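Long-range contacts in ribosomal RNA small subunit methyltransferase E (Neisseria gonorrhoeae, PDB 5VM8), which probably methylates a uridine base of 16S ribosomal RNA, using S-adenosyl methionine as the methyl donor: residues P10-L14 and C144-N150; N79-I85 and M241-D247; N172-M177 and A194-M198. All coordinates share one frame; numbering follows the deposited sequence.

Interaction 1 (P10-L14 and C144-N150)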
# COMPACT_ATOMS: atom_id res chain seq x y z
N PRO A 10 16.54 -13.09 2.66
CA PRO A 10 15.95 -12.16 1.70
C PRO A 10 14.55 -12.61 1.31
O PRO A 10 14.27 -13.81 1.19
CB PRO A 10 16.89 -12.22 0.49
CG PRO A 10 18.03 -13.13 0.90
CD PRO A 10 17.58 -13.94 2.05
N ARG A 11 13.65 -11.64 1.13
CA ARG A 11 12.24 -11.91 0.90
C ARG A 11 11.84 -11.57 -0.53
O ARG A 11 12.19 -10.51 -1.06
CB ARG A 11 11.38 -11.10 1.88
CG ARG A 11 11.66 -11.41 3.35
CD ARG A 11 10.98 -10.42 4.31
NE ARG A 11 9.74 -9.90 3.75
CZ ARG A 11 8.55 -10.48 3.90
NH1 ARG A 11 8.45 -11.61 4.60
NH2 ARG A 11 7.48 -9.95 3.33
N PHE A 12 11.10 -12.48 -1.15
CA PHE A 12 10.69 -12.34 -2.53
C PHE A 12 9.20 -12.66 -2.64
O PHE A 12 8.73 -13.68 -2.13
CB PHE A 12 11.52 -13.25 -3.43
CG PHE A 12 13.00 -13.04 -3.27
CD1 PHE A 12 13.64 -11.98 -3.90
CD2 PHE A 12 13.75 -13.88 -2.46
CE1 PHE A 12 14.99 -11.76 -3.73
CE2 PHE A 12 15.11 -13.68 -2.29
CZ PHE A 12 15.72 -12.62 -2.92
N TYR A 13 8.48 -11.77 -3.31
CA TYR A 13 7.06 -11.94 -3.60
C TYR A 13 6.89 -12.92 -4.75
O TYR A 13 7.46 -12.72 -5.83
CB TYR A 13 6.45 -10.59 -3.95
CG TYR A 13 5.03 -10.65 -4.45
CD1 TYR A 13 3.99 -11.06 -3.62
CD2 TYR A 13 4.74 -10.37 -5.78
CE1 TYR A 13 2.69 -11.12 -4.09
CE2 TYR A 13 3.46 -10.44 -6.25
CZ TYR A 13 2.43 -10.82 -5.41
OH TYR A 13 1.15 -10.88 -5.92
N LEU A 14 6.13 -13.99 -4.52
CA LEU A 14 5.84 -14.99 -5.55
C LEU A 14 4.36 -15.36 -5.44
O LEU A 14 3.98 -16.17 -4.58
CB LEU A 14 6.73 -16.22 -5.41
CG LEU A 14 6.47 -17.40 -6.36
CD1 LEU A 14 6.81 -17.04 -7.77
CD2 LEU A 14 7.22 -18.65 -5.93
N CYS A 144 6.62 -4.38 0.62
CA CYS A 144 6.24 -5.56 1.39
C CYS A 144 7.44 -6.48 1.60
O CYS A 144 7.62 -7.04 2.69
CB CYS A 144 5.10 -6.30 0.70
SG CYS A 144 3.54 -5.35 0.73
N GLU A 145 8.25 -6.65 0.56
CA GLU A 145 9.46 -7.46 0.69
C GLU A 145 10.39 -6.91 1.77
O GLU A 145 10.99 -7.69 2.52
CB GLU A 145 10.17 -7.56 -0.67
CG GLU A 145 9.40 -8.36 -1.73
CD GLU A 145 10.09 -8.37 -3.11
OE1 GLU A 145 10.93 -7.49 -3.39
OE2 GLU A 145 9.78 -9.27 -3.93
N GLN A 146 10.53 -5.59 1.85
CA GLN A 146 11.44 -4.96 2.81
C GLN A 146 10.86 -4.92 4.24
O GLN A 146 11.56 -5.22 5.21
CB GLN A 146 11.77 -3.54 2.34
CG GLN A 146 12.54 -2.67 3.35
CD GLN A 146 11.63 -1.97 4.37
OE1 GLN A 146 10.53 -1.52 4.04
NE2 GLN A 146 12.08 -1.91 5.63
N SER A 147 9.60 -4.50 4.38
CA SER A 147 9.03 -4.30 5.70
C SER A 147 8.55 -5.60 6.33
O SER A 147 8.14 -5.61 7.49
CB SER A 147 7.84 -3.35 5.61
OG SER A 147 6.80 -4.00 4.91
N GLY A 148 8.62 -6.70 5.59
CA GLY A 148 8.20 -7.98 6.12
C GLY A 148 6.72 -8.26 6.07
O GLY A 148 6.22 -9.01 6.90
N ARG A 149 5.98 -7.65 5.14
CA ARG A 149 4.57 -7.99 5.03
C ARG A 149 4.41 -9.15 4.06
O ARG A 149 4.91 -9.10 2.94
CB ARG A 149 3.77 -6.76 4.57
CG ARG A 149 3.58 -5.76 5.69
CD ARG A 149 2.85 -4.55 5.23
NE ARG A 149 1.49 -4.87 4.84
CZ ARG A 149 0.57 -3.98 4.51
NH1 ARG A 149 0.87 -2.69 4.53
NH2 ARG A 149 -0.64 -4.37 4.15
N ASN A 150 3.65 -10.16 4.48
CA ASN A 150 3.30 -11.28 3.62
C ASN A 150 1.95 -11.09 2.96
O ASN A 150 1.51 -11.97 2.21
CB ASN A 150 3.35 -12.58 4.42
CG ASN A 150 4.76 -12.91 4.85
OD1 ASN A 150 5.73 -12.47 4.24
ND2 ASN A 150 4.88 -13.69 5.91
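The flat guanidinium of Arg-11 meets Gly-148 with one face, the CA of Gly-148 lying 3.2 Å above its plane and offset toward the rim, while near its edge lie the oxygens of Cys-144, Glu-145 and Arg-149 and the amide of Asn-150. The group binds backbone carbonyls of the last turn of helix 128-147 in the SPOUT methyltransferase domain, reached from strand 11-13, an outer strand of the PUA-like N-terminal sheet. NE of Arg-11 donates to Glu-145 O at 2.8 Å, in the guanidinium plane but from above the carbonyl plane. NH2 donates to Cys-144 O, which is tilted from the guanidinium plane and also takes the backbone N-H of Arg-149. At the far end NH1 and NH2 both close on OD1 of Asn-150, NH1 at 2.9 Å, with guanidinium and amide planes only 23° apart. So many acceptors fix the rotation of the group, and the positive charge probably suits the carbonyl-rich helix end. Gly-148, with positive phi, ends the helix and brings its CA over the rim of the guanidinium face. A second grip runs the other way. Glu-145, its chain extended beyond CG (chi2 176°), passes alongside Arg-11 O to reach the strand, and its OE1 bonds to His-33 of helix 28-36. Its other oxygen, OE2, takes the backbone N-H of Tyr-13 on the anti lone pair, at 2.9 Å and nearly straight (169°).

Interaction 2 (N79-I85 and M241-D247)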
# COMPACT_ATOMS: atom_id res chain seq x y z
N ASN A 79 2.48 -10.01 10.28
CA ASN A 79 2.87 -8.65 10.65
C ASN A 79 1.78 -7.63 10.36
O ASN A 79 2.03 -6.42 10.45
CB ASN A 79 4.14 -8.23 9.91
CG ASN A 79 5.32 -9.09 10.25
OD1 ASN A 79 5.43 -9.61 11.36
ND2 ASN A 79 6.24 -9.22 9.30
N GLU A 80 0.60 -8.07 9.94
CA GLU A 80 -0.45 -7.15 9.54
C GLU A 80 -1.05 -6.42 10.74
O GLU A 80 -1.20 -6.99 11.83
CB GLU A 80 -1.53 -7.91 8.79
CG GLU A 80 -1.04 -8.43 7.45
CD GLU A 80 -0.45 -7.33 6.60
OE1 GLU A 80 0.70 -7.49 6.16
OE2 GLU A 80 -1.13 -6.29 6.40
N SER A 81 -1.38 -5.15 10.55
CA SER A 81 -2.22 -4.45 11.49
C SER A 81 -3.65 -4.98 11.39
O SER A 81 -4.12 -5.26 10.28
CB SER A 81 -2.21 -2.94 11.21
OG SER A 81 -3.14 -2.23 12.03
N PRO A 82 -4.35 -5.14 12.52
CA PRO A 82 -5.75 -5.57 12.45
C PRO A 82 -6.67 -4.45 12.01
O PRO A 82 -7.84 -4.72 11.70
CB PRO A 82 -6.05 -5.98 13.90
CG PRO A 82 -5.15 -5.12 14.72
CD PRO A 82 -3.90 -4.90 13.90
N LEU A 83 -6.16 -3.22 11.99
CA LEU A 83 -6.90 -2.07 11.51
C LEU A 83 -6.90 -2.06 9.98
O LEU A 83 -5.86 -2.24 9.34
CB LEU A 83 -6.26 -0.79 12.05
CG LEU A 83 -6.97 0.54 11.82
CD1 LEU A 83 -8.37 0.48 12.45
CD2 LEU A 83 -6.14 1.69 12.40
N ASN A 84 -8.08 -1.85 9.41
CA ASN A 84 -8.28 -1.84 7.96
C ASN A 84 -8.31 -0.39 7.47
O ASN A 84 -9.25 0.35 7.76
CB ASN A 84 -9.57 -2.58 7.64
CG ASN A 84 -9.67 -2.97 6.21
OD1 ASN A 84 -9.48 -2.16 5.32
ND2 ASN A 84 -9.98 -4.23 5.97
N ILE A 85 -7.28 0.03 6.74
CA ILE A 85 -7.17 1.40 6.22
C ILE A 85 -7.04 1.35 4.70
O ILE A 85 -6.06 0.83 4.18
CB ILE A 85 -5.95 2.14 6.80
CG1 ILE A 85 -5.96 2.11 8.32
CG2 ILE A 85 -5.93 3.59 6.27
CD1 ILE A 85 -4.60 2.44 8.92
N MET A 241 -3.19 6.80 13.16
CA MET A 241 -4.29 5.83 13.20
C MET A 241 -3.83 4.51 13.80
O MET A 241 -4.58 3.88 14.56
CB MET A 241 -4.84 5.60 11.79
CG MET A 241 -5.62 6.75 11.20
SD MET A 241 -6.10 6.45 9.46
CE MET A 241 -6.37 8.15 8.98
N GLN A 242 -2.62 4.04 13.45
CA GLN A 242 -2.10 2.82 14.05
C GLN A 242 -1.87 2.98 15.56
O GLN A 242 -1.91 1.99 16.30
CB GLN A 242 -0.80 2.36 13.36
CG GLN A 242 -0.89 2.06 11.84
CD GLN A 242 -1.79 0.86 11.48
OE1 GLN A 242 -2.43 0.24 12.33
NE2 GLN A 242 -1.83 0.55 10.20
N THR A 243 -1.59 4.21 16.02
CA THR A 243 -1.37 4.46 17.44
C THR A 243 -2.69 4.46 18.22
O THR A 243 -2.75 3.93 19.35
CB THR A 243 -0.61 5.78 17.60
OG1 THR A 243 0.63 5.70 16.90
CG2 THR A 243 -0.36 6.11 19.06
N LEU A 244 -3.76 5.01 17.63
CA LEU A 244 -5.08 5.05 18.29
C LEU A 244 -5.84 3.73 18.14
O LEU A 244 -6.53 3.31 19.06
CB LEU A 244 -5.92 6.19 17.71
CG LEU A 244 -5.44 7.59 18.03
CD1 LEU A 244 -6.14 8.63 17.18
CD2 LEU A 244 -5.68 7.85 19.51
N TRP A 245 -5.77 3.10 16.97
CA TRP A 245 -6.64 1.97 16.67
C TRP A 245 -5.91 0.75 16.10
O TRP A 245 -6.55 -0.29 15.92
CB TRP A 245 -7.77 2.41 15.72
CG TRP A 245 -8.41 3.72 16.17
CD1 TRP A 245 -8.99 3.96 17.38
CD2 TRP A 245 -8.52 4.95 15.43
NE1 TRP A 245 -9.43 5.26 17.45
CE2 TRP A 245 -9.15 5.89 16.27
CE3 TRP A 245 -8.14 5.35 14.15
CZ2 TRP A 245 -9.42 7.19 15.87
CZ3 TRP A 245 -8.40 6.65 13.76
CH2 TRP A 245 -9.05 7.56 14.62
N GLY A 246 -4.62 0.86 15.78
CA GLY A 246 -3.89 -0.24 15.17
C GLY A 246 -2.83 -0.93 16.02
O GLY A 246 -2.95 -1.00 17.25
N ASP A 247 -1.79 -1.46 15.40
CA ASP A 247 -0.83 -2.25 16.15
C ASP A 247 0.34 -1.42 16.67
O ASP A 247 1.33 -2.00 17.13
CB ASP A 247 -0.32 -3.44 15.31
CG ASP A 247 0.42 -3.02 14.04
OD1 ASP A 247 0.34 -1.84 13.65
OD2 ASP A 247 1.12 -3.89 13.46
O HOH W 1 -3.30 -0.76 8.59
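Ser-81 OG does two jobs at once, and this is what sets the contact apart: it gives its proton to OE1 of Gln-242, a short 2.6 Å bond, and accepts the backbone N-H of Leu-83 two residues on, forming an ST turn. With OG anti to the backbone N (chi1 174°), the hydroxyl is carried over to the helix end while still serving the turn. The Gln-242 chain folds back at chi2 (-65°), which brings its amide up to the loop. Its NE2 bonds to Leu-107 O, so both ends of the amide are held and its rotation is fixed. A water donates to Leu-83 O at 3.1 Å, but its link to NE2 is too short to be more than doubtful. Beside this polar patch lies a small apolar one. Leu-83 pushes its two methyls at the last helical turn: CD2 sits 4.2 Å from CB of Met-241, and both CD1 and CD2 lie 3.8 Å from CB of Trp-245. Ile-85 follows, its CD1 lying 4.3 Å from CB of Met-241. These methyls also rest against polar groups, CD2 of Leu-83 against Met-241 O and CD1 of Ile-85 against NE2 of Gln-242. The backbone of Gly-246 passes close to Leu-83. At the exposed end Asp-247 lies against Ser-81 and Pro-82, with OD1 3.7 Å from CB of Ser-81. The contact thus joins the linker that leads from the PUA-like domain into strand 85-90 with the C-terminal helix 232-244, a helix packed on the parallel sheet of a SPOUT methyltransferase domain.

Interaction 3 (N172-M177 and A194-M198)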
# COMPACT_ATOMS: atom_id res chain seq x y z
N ASN A 172 -18.53 2.47 7.08
CA ASN A 172 -17.11 2.78 7.19
C ASN A 172 -16.89 4.15 7.82
O ASN A 172 -17.76 5.02 7.81
CB ASN A 172 -16.44 2.71 5.82
CG ASN A 172 -15.88 1.32 5.52
OD1 ASN A 172 -16.23 0.34 6.18
ND2 ASN A 172 -15.03 1.23 4.50
N THR A 173 -15.72 4.31 8.42
CA THR A 173 -15.26 5.60 8.91
C THR A 173 -14.60 6.33 7.75
O THR A 173 -13.63 5.83 7.17
CB THR A 173 -14.31 5.42 10.10
OG1 THR A 173 -15.06 4.99 11.25
CG2 THR A 173 -13.58 6.73 10.44
N LYS A 174 -15.16 7.47 7.39
CA LYS A 174 -14.84 8.15 6.13
C LYS A 174 -14.21 9.49 6.47
O LYS A 174 -14.88 10.38 7.02
CB LYS A 174 -16.08 8.28 5.26
CG LYS A 174 -16.79 6.93 5.07
CD LYS A 174 -17.96 7.02 4.06
CE LYS A 174 -19.28 7.43 4.71
NZ LYS A 174 -19.87 6.34 5.52
N LEU A 175 -12.93 9.62 6.16
CA LEU A 175 -12.08 10.71 6.59
C LEU A 175 -11.48 11.38 5.37
O LEU A 175 -11.03 10.71 4.44
CB LEU A 175 -10.98 10.17 7.51
CG LEU A 175 -11.52 9.45 8.75
CD1 LEU A 175 -10.39 9.01 9.66
CD2 LEU A 175 -12.54 10.30 9.54
N ILE A 176 -11.46 12.72 5.37
CA ILE A 176 -10.76 13.50 4.37
C ILE A 176 -9.84 14.48 5.09
O ILE A 176 -10.27 15.14 6.05
CB ILE A 176 -11.73 14.21 3.40
CG1 ILE A 176 -10.95 15.00 2.36
CG2 ILE A 176 -12.72 15.11 4.15
CD1 ILE A 176 -11.81 15.67 1.28
N MET A 177 -8.57 14.52 4.68
CA MET A 177 -7.63 15.50 5.22
C MET A 177 -7.93 16.86 4.63
O MET A 177 -7.74 17.09 3.43
CB MET A 177 -6.18 15.13 4.94
CG MET A 177 -5.72 13.92 5.69
SD MET A 177 -4.02 14.09 6.27
CE MET A 177 -4.07 15.70 7.06
N ALA A 194 -13.90 -0.49 9.34
CA ALA A 194 -12.86 -0.09 8.41
C ALA A 194 -12.79 1.43 8.31
O ALA A 194 -13.76 2.15 8.58
CB ALA A 194 -13.10 -0.73 7.04
N ILE A 195 -11.63 1.91 7.88
CA ILE A 195 -11.34 3.32 7.68
C ILE A 195 -11.04 3.56 6.21
O ILE A 195 -10.30 2.79 5.58
CB ILE A 195 -10.15 3.79 8.54
CG1 ILE A 195 -10.46 3.64 10.03
CG2 ILE A 195 -9.76 5.24 8.20
CD1 ILE A 195 -9.23 3.73 10.90
N VAL A 196 -11.61 4.63 5.67
CA VAL A 196 -11.36 5.09 4.32
C VAL A 196 -10.85 6.51 4.46
O VAL A 196 -11.50 7.36 5.07
CB VAL A 196 -12.61 5.02 3.43
CG1 VAL A 196 -12.34 5.67 2.09
CG2 VAL A 196 -12.99 3.57 3.22
N PHE A 197 -9.68 6.75 3.90
CA PHE A 197 -8.94 7.96 4.16
C PHE A 197 -8.58 8.60 2.82
O PHE A 197 -7.95 7.95 1.99
CB PHE A 197 -7.72 7.52 4.98
CG PHE A 197 -6.67 8.54 5.16
CD1 PHE A 197 -6.97 9.79 5.64
CD2 PHE A 197 -5.35 8.20 4.94
CE1 PHE A 197 -5.98 10.72 5.86
CE2 PHE A 197 -4.35 9.12 5.15
CZ PHE A 197 -4.68 10.40 5.62
N MET A 198 -8.93 9.88 2.64
CA MET A 198 -8.82 10.55 1.35
C MET A 198 -7.80 11.67 1.40
O MET A 198 -7.86 12.53 2.28
CB MET A 198 -10.13 11.14 0.88
CG MET A 198 -11.17 10.15 0.51
SD MET A 198 -12.12 10.99 -0.77
CE MET A 198 -10.68 11.35 -1.79
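The shortest polar bond here runs from Val-196 N to Thr-173 O, 2.8 Å long and nearly straight, with the N-H aimed almost along the C=O axis. It belongs to a ladder of five backbone bonds between two parallel strands: Thr-173 and Leu-175 donate to Ala-194 O and Val-196 O, Met-198 donates to Leu-175 O, and a longer bond of 3.2 Å from Met-177 N to Met-198 O closes the end. The segment axes lie 4.7 Å apart at an angle of 18°, an ordinary spacing and twist for neighbouring strands. Contacts from CA-H groups, such as Ile-195 CA to Thr-173 O, add to the ladder.

On the face bearing Thr-173, Ile-195, Leu-175 and Phe-197, CD1 of Leu-175 approaches CG2 of Ile-195 at 4.1 Å. Met-177 meets the edge of the Phe-197 ring: its CG lies 3.2 Å from CE1, and SD lies in the ring plane, 5.0 Å from the centroid, a Met-aromatic contact at the edge. The bend of the methionine at chi2 (-142°) brings the sulfur alongside the ring, which also packs on Pro-234, Ala-237, Ile-238 and Met-241 of helix 232-244. At the other end, CB of Ala-194 lies obliquely above the amide plane of Asn-172, whose ND2 comes up beside CG2 of Val-196, 3.4 Å away, the Asn-172 and Val-196 side chains crossing at about a right angle. Strand 195-199 lies between 85-90 and 173-177, placing this pair inside the parallel sheet of the SPOUT fold, the trefoil-knotted class of RNA methyltransferases.

Compared across the fold, the three contacts, all partly buried, show chemistry following location. Interaction 3, with the most buried residues and none exposed, lies within one sheet of the methyltransferase domain and relies on regular backbone bonds flanked by largely apolar side chains. Interaction 2, alone in having exposed touching residues, fastens a loop to a helix end through side-chain polar bonds and leucine and isoleucine packing. Interaction 1 joins two domains and is held mainly by polar bonds. The 79-85 linker connects them all: Asn-79 and Glu-80 reach Gly-148 and Arg-149, Glu-80 through a salt bridge, whereas Asn-84 and Leu-83 meet Ile-195. Interactions 1 and 3 do not touch, their centres lying about 27 Å apart.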